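Local structure of competence damage-inducible protein A (Enterobacter cloacae subsp. cloacae, 5VU3) at residues 17-21 with 161-165; 22-26 with 165-169. The protein is of unknown function in this organism but belongs to the CinA (competence-damaged protein) family, whose better-studied relatives include nicotinamide-nucleotide amidases. All coordinates share one frame. Where two conformers were deposited one is given. Residues are numbered along the deposited sequence.

How the contacts relate
Both contacts join the same two elements, helix 14-28 near the N-terminus and helix 149-167 close to the C-terminus, and follow one another along the helix pair with centres about 6 Å apart. Contact 1 is the buried part: leucine, alanine and valine side chains meet there without any polar bond between its segments. Contact 2, farther from the chain centre and only partly buried, lies where helix 149-167 ends, and adds a pair of arginine-serine hydrogen bonds to a smaller apolar patch. Val165 serves both contacts, and Leu21 CD1 of contact 1 touches Leu168 CD1 of contact 2 at 3.6 Å, so the apolar seam runs on unbroken.

Contact 1 (17-21 with 161-165); sequences LTKKL and LAELV
Residues 17-21 and 161-165 are both alpha-helical, each inside a longer helix, with the i to i+4 hydrogen bonds Leu21 N to Leu17 O (2.8 Å) and Val165 N to Leu161 O (3.0 Å). The segment axes run in the same general direction, inclined by 29° (signed crossing angle +29°), and come within 9.5 Å. In register, the CA atoms of Leu17 and Ala162 lie 6.4 Å apart and those of Leu21 and Val165 5.6 Å apart.

Leu17 (chi1 m, chi2 t) points toward the partner helix; its CD1 lies 4.0 Å from Leu161 CB and 3.9 Å from Ala162 CB, the small alanine leaving room for the leucine end. One turn on, Leu21 leaves its helix sideways, but its t,p rotamer swings the methyls across: CD2 meets Leu161 CD2 at 3.8 Å and CD1 meets Leu164 CD2 at 3.7 Å. Val165 fits the close approach because its short branched side chain sits between the two leucines, CG2 being 3.7 Å from Leu17 O and 3.9 Å from Leu21 CB. Thr18, also buried, offers CG2 to Leu161 CD1 (3.9 Å), while its OG1 is hydrogen-bonded to Glu50. Leu161 and Leu164 also reach helix 42-49 and strand 106-112 respectively, continuing the hydrophobic core of this alpha/beta domain. With interdigitating aliphatic groups and no polar bond between the segments, the association rests on shape complementarity and the exclusion of water.

Contact 2 (22-26 with 165-169); sequences ASRLI and VTKLS. With ACT (acetate ion), chain I.
Residues 22-26 are alpha-helical (Ile26 N to Ala22 O, 2.9 Å); 165-169 is helical over 165-167 and by Ser169 is extended (phi/psi -99°/143°). The nearest CA atoms are those of Arg24 and Leu168, 6.7 Å apart.

The polar part centres on Arg24, whose m,m,t side chain carries the guanidinium to Ser169: NE donates to Ser169 OG at 2.9 Å and NH2 to the same OG at 3.2 Å. Ser169 OG in turn donates to Val165 O (2.9 Å), so the small hydroxyl links arginine to a helix carbonyl, although Ser169 is poorly ordered. Arg24 NH1 and NH2 also bond weakly (both 3.3 Å) to O of an acetate, probably from the crystallisation liquor.

Val165 CG1 makes van der Waals contact with the guanidinium, 4.0 Å from Arg24 NH2.

The apolar contact is lighter: Leu25 leaves its helix sideways, but its long branched end reaches over, CD2 lying 3.7 Å from Leu168 CD1.

Together the hydrogen bonds and leucine contact join helices from opposite chain ends in an alpha/beta domain, Leu168 touching Ile134 of its mixed sheet.

Contact 1 (17-21 with 161-165)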
ATOM      1  N   LEU A  17      -5.722   5.480  16.798  1.00 14.91           N
ATOM      2  CA  LEU A  17      -6.896   5.077  16.026  1.00 18.23           C
ATOM      3  C   LEU A  17      -6.771   3.641  15.528  1.00 19.82           C
ATOM      4  O   LEU A  17      -7.743   2.880  15.554  1.00 18.95           O
ATOM      5  CB  LEU A  17      -7.093   6.035  14.850  1.00 18.80           C
ATOM      6  CG  LEU A  17      -7.590   7.443  15.159  1.00 19.39           C
ATOM      7  CD1 LEU A  17      -7.594   8.298  13.879  1.00 18.98           C
ATOM      8  CD2 LEU A  17      -8.992   7.387  15.768  1.00 21.04           C
ATOM      9  N   THR A  18      -5.590   3.259  15.031  1.00 17.13           N
ATOM     10  CA  THR A  18      -5.453   1.891  14.537  1.00 20.44           C
ATOM     11  C   THR A  18      -5.491   0.886  15.683  1.00 22.32           C
ATOM     12  O   THR A  18      -5.975  -0.242  15.507  1.00 23.10           O
ATOM     13  CB  THR A  18      -4.175   1.733  13.703  1.00 21.42           C
ATOM     14  OG1 THR A  18      -3.013   1.997  14.504  1.00 22.67           O
ATOM     15  CG2 THR A  18      -4.202   2.672  12.489  1.00 18.40           C
ATOM     16  N   LYS A  19      -5.026   1.277  16.870  1.00 21.83           N
ATOM     17  CA  LYS A  19      -5.211   0.420  18.038  1.00 23.45           C
ATOM     18  C   LYS A  19      -6.689   0.276  18.386  1.00 22.44           C
ATOM     19  O   LYS A  19      -7.175  -0.836  18.640  1.00 22.40           O
ATOM     20  CB  LYS A  19      -4.427   0.972  19.227  1.00 22.42           C
ATOM     21  CG  LYS A  19      -4.507   0.114  20.472  1.00 32.15           C
ATOM     22  CD  LYS A  19      -3.608   0.682  21.560  1.00 40.50           C
ATOM     23  CE  LYS A  19      -3.559  -0.220  22.777  1.00 47.40           C
ATOM     24  NZ  LYS A  19      -2.737   0.404  23.851  1.00 50.21           N
ATOM     25  N   LYS A  20      -7.424   1.393  18.395  1.00 21.79           N
ATOM     26  CA  LYS A  20      -8.864   1.335  18.642  1.00 27.53           C
ATOM     27  C   LYS A  20      -9.561   0.475  17.595  1.00 26.54           C
ATOM     28  O   LYS A  20     -10.420  -0.354  17.918  1.00 27.72           O
ATOM     29  CB  LYS A  20      -9.457   2.744  18.635  1.00 27.17           C
ATOM     30  CG  LYS A  20      -9.432   3.486  19.959  1.00 34.87           C
ATOM     31  CD  LYS A  20      -9.518   4.988  19.717  1.00 39.95           C
ATOM     32  CE  LYS A  20     -10.313   5.702  20.798  1.00 54.64           C
ATOM     33  NZ  LYS A  20     -11.753   5.823  20.427  1.00 61.18           N
ATOM     34  N   LEU A  21      -9.211   0.683  16.324  1.00 23.61           N
ATOM     35  CA  LEU A  21      -9.853  -0.039  15.233  1.00 25.21           C
ATOM     36  C   LEU A  21      -9.550  -1.531  15.303  1.00 25.83           C
ATOM     37  O   LEU A  21     -10.444  -2.364  15.106  1.00 25.87           O
ATOM     38  CB  LEU A  21      -9.394   0.556  13.897  1.00 23.26           C
ATOM     39  CG  LEU A  21      -9.918  -0.064  12.605  1.00 24.05           C
ATOM     40  CD1 LEU A  21     -11.432   0.058  12.543  1.00 24.31           C
ATOM     41  CD2 LEU A  21      -9.268   0.628  11.398  1.00 23.61           C
ATOM     42  N   LEU A 161      -9.640   6.776   9.083  1.00 17.34           N
ATOM     43  CA  LEU A 161      -9.601   5.885  10.236  1.00 19.35           C
ATOM     44  C   LEU A 161     -10.532   6.361  11.341  1.00 20.28           C
ATOM     45  O   LEU A 161     -11.218   5.548  11.974  1.00 19.97           O
ATOM     46  CB  LEU A 161      -8.164   5.786  10.759  1.00 18.18           C
ATOM     47  CG  LEU A 161      -7.202   5.056   9.813  1.00 20.86           C
ATOM     48  CD1 LEU A 161      -5.743   5.392  10.162  1.00 18.18           C
ATOM     49  CD2 LEU A 161      -7.446   3.551   9.885  1.00 21.94           C
ATOM     50  N   ALA A 162     -10.543   7.671  11.615  1.00 18.84           N
ATOM     51  CA  ALA A 162     -11.373   8.198  12.695  1.00 16.90           C
ATOM     52  C   ALA A 162     -12.848   7.956  12.417  1.00 20.90           C
ATOM     53  O   ALA A 162     -13.613   7.589  13.320  1.00 19.88           O
ATOM     54  CB  ALA A 162     -11.107   9.693  12.881  1.00 17.73           C
ATOM     55  N   GLU A 163     -13.263   8.158  11.168  1.00 18.03           N
ATOM     56  CA  GLU A 163     -14.651   7.911  10.803  1.00 19.77           C
ATOM     57  C   GLU A 163     -15.017   6.443  10.957  1.00 21.20           C
ATOM     58  O   GLU A 163     -16.094   6.120  11.468  1.00 25.43           O
ATOM     59  CB  GLU A 163     -14.891   8.387   9.372  1.00 24.03           C
ATOM     60  CG  GLU A 163     -14.841   9.897   9.238  1.00 32.05           C
ATOM     61  CD  GLU A 163     -15.620  10.584  10.348  1.00 41.82           C
ATOM     62  OE1 GLU A 163     -16.863  10.639  10.233  1.00 41.42           O
ATOM     63  OE2 GLU A 163     -14.997  11.055  11.330  1.00 45.16           O
ATOM     64  N   LEU A 164     -14.144   5.537  10.507  1.00 20.91           N
ATOM     65  CA  LEU A 164     -14.447   4.114  10.627  1.00 22.64           C
ATOM     66  C   LEU A 164     -14.566   3.698  12.085  1.00 22.72           C
ATOM     67  O   LEU A 164     -15.456   2.919  12.445  1.00 23.47           O
ATOM     68  CB  LEU A 164     -13.380   3.269   9.927  1.00 21.10           C
ATOM     69  CG  LEU A 164     -13.702   1.766   9.926  1.00 19.78           C
ATOM     70  CD1 LEU A 164     -15.100   1.516   9.345  1.00 21.36           C
ATOM     71  CD2 LEU A 164     -12.651   0.948   9.161  1.00 17.95           C
ATOM     72  N   VAL A 165     -13.668   4.198  12.941  1.00 23.62           N
ATOM     73  CA  VAL A 165     -13.743   3.873  14.365  1.00 25.54           C
ATOM     74  C   VAL A 165     -15.105   4.269  14.922  1.00 31.91           C
ATOM     75  O   VAL A 165     -15.764   3.492  15.622  1.00 34.73           O
ATOM     76  CB  VAL A 165     -12.597   4.555  15.136  1.00 22.16           C
ATOM     77  CG1 VAL A 165     -12.880   4.523  16.632  1.00 28.08           C
ATOM     78  CG2 VAL A 165     -11.279   3.856  14.836  1.00 21.73           C
TER

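Contact 2 (22-26 with 165-169)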
ATOM      1  N   ALA A  22      -8.291  -1.884  15.583  1.00 25.33           N
ATOM      2  CA  ALA A  22      -7.922  -3.280  15.798  1.00 22.55           C
ATOM      3  C   ALA A  22      -8.817  -3.941  16.841  1.00 25.33           C
ATOM      4  O   ALA A  22      -9.290  -5.066  16.648  1.00 28.81           O
ATOM      5  CB  ALA A  22      -6.456  -3.366  16.230  1.00 22.83           C
ATOM      6  N   SER A  23      -9.050  -3.253  17.962  1.00 27.61           N
ATOM      7  CA  SER A  23      -9.893  -3.813  19.015  0.50 29.42           C
ATOM      8  C   SER A  23     -11.304  -4.082  18.508  1.00 32.33           C
ATOM      9  O   SER A  23     -11.855  -5.172  18.717  1.00 35.06           O
ATOM     10  CB  SER A  23      -9.932  -2.869  20.217  0.50 31.12           C
ATOM     11  OG  SER A  23      -8.826  -3.085  21.072  0.50 31.75           O
ATOM     12  N   ARG A  24     -11.912  -3.092  17.843  1.00 29.22           N
ATOM     13  CA  ARG A  24     -13.286  -3.253  17.369  1.00 33.92           C
ATOM     14  C   ARG A  24     -13.390  -4.391  16.364  1.00 32.05           C
ATOM     15  O   ARG A  24     -14.301  -5.225  16.440  1.00 30.08           O
ATOM     16  CB  ARG A  24     -13.799  -1.961  16.732  1.00 36.63           C
ATOM     17  CG  ARG A  24     -13.519  -0.689  17.499  1.00 43.12           C
ATOM     18  CD  ARG A  24     -14.617  -0.373  18.492  1.00 51.57           C
ATOM     19  NE  ARG A  24     -14.549   1.010  18.963  1.00 57.16           N
ATOM     20  CZ  ARG A  24     -13.578   1.498  19.731  1.00 56.86           C
ATOM     21  NH1 ARG A  24     -12.573   0.721  20.122  1.00 54.17           N
ATOM     22  NH2 ARG A  24     -13.612   2.767  20.112  1.00 57.93           N
ATOM     23  N   LEU A  25     -12.475  -4.425  15.396  1.00 25.56           N
ATOM     24  CA  LEU A  25     -12.561  -5.428  14.342  1.00 27.02           C
ATOM     25  C   LEU A  25     -12.315  -6.826  14.890  1.00 29.62           C
ATOM     26  O   LEU A  25     -13.064  -7.763  14.580  1.00 31.85           O
ATOM     27  CB  LEU A  25     -11.569  -5.098  13.231  1.00 23.23           C
ATOM     28  CG  LEU A  25     -11.919  -3.852  12.417  1.00 23.40           C
ATOM     29  CD1 LEU A  25     -10.788  -3.494  11.473  1.00 23.48           C
ATOM     30  CD2 LEU A  25     -13.221  -4.057  11.661  1.00 29.79           C
ATOM     31  N   ILE A  26     -11.277  -6.985  15.712  1.00 26.08           N
ATOM     32  CA  ILE A  26     -10.954  -8.298  16.254  1.00 29.58           C
ATOM     33  C   ILE A  26     -12.079  -8.797  17.153  1.00 29.88           C
ATOM     34  O   ILE A  26     -12.498  -9.959  17.053  1.00 32.48           O
ATOM     35  CB  ILE A  26      -9.602  -8.252  16.989  1.00 28.75           C
ATOM     36  CG1 ILE A  26      -8.461  -8.014  15.990  1.00 28.85           C
ATOM     37  CG2 ILE A  26      -9.367  -9.528  17.784  1.00 31.59           C
ATOM     38  CD1 ILE A  26      -7.139  -7.641  16.645  1.00 30.61           C
ATOM     39  N   VAL A 165     -13.668   4.198  12.941  1.00 23.62           N
ATOM     40  CA  VAL A 165     -13.743   3.873  14.365  1.00 25.54           C
ATOM     41  C   VAL A 165     -15.105   4.269  14.922  1.00 31.91           C
ATOM     42  O   VAL A 165     -15.764   3.492  15.622  1.00 34.73           O
ATOM     43  CB  VAL A 165     -12.597   4.555  15.136  1.00 22.16           C
ATOM     44  CG1 VAL A 165     -12.880   4.523  16.632  1.00 28.08           C
ATOM     45  CG2 VAL A 165     -11.279   3.856  14.836  1.00 21.73           C
ATOM     46  N   THR A 166     -15.548   5.486  14.605  1.00 29.41           N
ATOM     47  CA  THR A 166     -16.856   5.947  15.055  1.00 31.75           C
ATOM     48  C   THR A 166     -17.968   5.048  14.536  1.00 33.67           C
ATOM     49  O   THR A 166     -18.874   4.672  15.288  1.00 40.95           O
ATOM     50  CB  THR A 166     -17.085   7.386  14.600  1.00 34.70           C
ATOM     51  OG1 THR A 166     -16.084   8.231  15.179  1.00 34.74           O
ATOM     52  CG2 THR A 166     -18.466   7.867  15.034  1.00 39.23           C
ATOM     53  N   LYS A 167     -17.910   4.688  13.250  1.00 31.71           N
ATOM     54  CA  LYS A 167     -18.956   3.857  12.663  1.00 38.95           C
ATOM     55  C   LYS A 167     -19.029   2.480  13.306  1.00 43.73           C
ATOM     56  O   LYS A 167     -20.093   1.852  13.276  1.00 48.23           O
ATOM     57  CB  LYS A 167     -18.732   3.722  11.157  1.00 37.31           C
ATOM     58  CG  LYS A 167     -19.044   4.999  10.378  1.00 36.89           C
ATOM     59  CD  LYS A 167     -18.420   4.965   8.993  1.00 33.61           C
ATOM     60  CE  LYS A 167     -18.982   6.055   8.096  1.00 35.20           C
ATOM     61  NZ  LYS A 167     -19.093   7.371   8.779  1.00 37.19           N
ATOM     62  N   LEU A 168     -17.933   2.000  13.894  1.00 39.52           N
ATOM     63  CA  LEU A 168     -17.911   0.692  14.536  1.00 45.65           C
ATOM     64  C   LEU A 168     -18.063   0.759  16.052  1.00 51.16           C
ATOM     65  O   LEU A 168     -17.996  -0.283  16.710  1.00 57.42           O
ATOM     66  CB  LEU A 168     -16.619  -0.054  14.180  1.00 38.17           C
ATOM     67  CG  LEU A 168     -16.359  -0.380  12.708  1.00 33.08           C
ATOM     68  CD1 LEU A 168     -14.924  -0.832  12.529  1.00 29.20           C
ATOM     69  CD2 LEU A 168     -17.318  -1.463  12.214  1.00 38.02           C
ATOM     70  N   SER A 169     -18.268   1.942  16.620  1.00 53.78           N
ATOM     71  CA  SER A 169     -18.470   2.095  18.055  1.00 61.37           C
ATOM     72  C   SER A 169     -19.959   2.215  18.353  1.00 72.96           C
ATOM     73  O   SER A 169     -20.708   2.832  17.590  1.00 74.31           O
ATOM     74  CB  SER A 169     -17.724   3.322  18.588  1.00 59.36           C
ATOM     75  OG  SER A 169     -16.320   3.187  18.422  1.00 54.95           O
TER
HETATM   76  C   ACT I 201     -10.976   2.104  23.773  1.00 47.23           C
HETATM   77  O   ACT I 201     -11.854   2.396  22.916  1.00 46.95           O
HETATM   78  OXT ACT I 201     -10.932   1.107  24.547  1.00 50.56           O
HETATM   79  CH3 ACT I 201      -9.794   3.119  23.886  1.00 46.45           C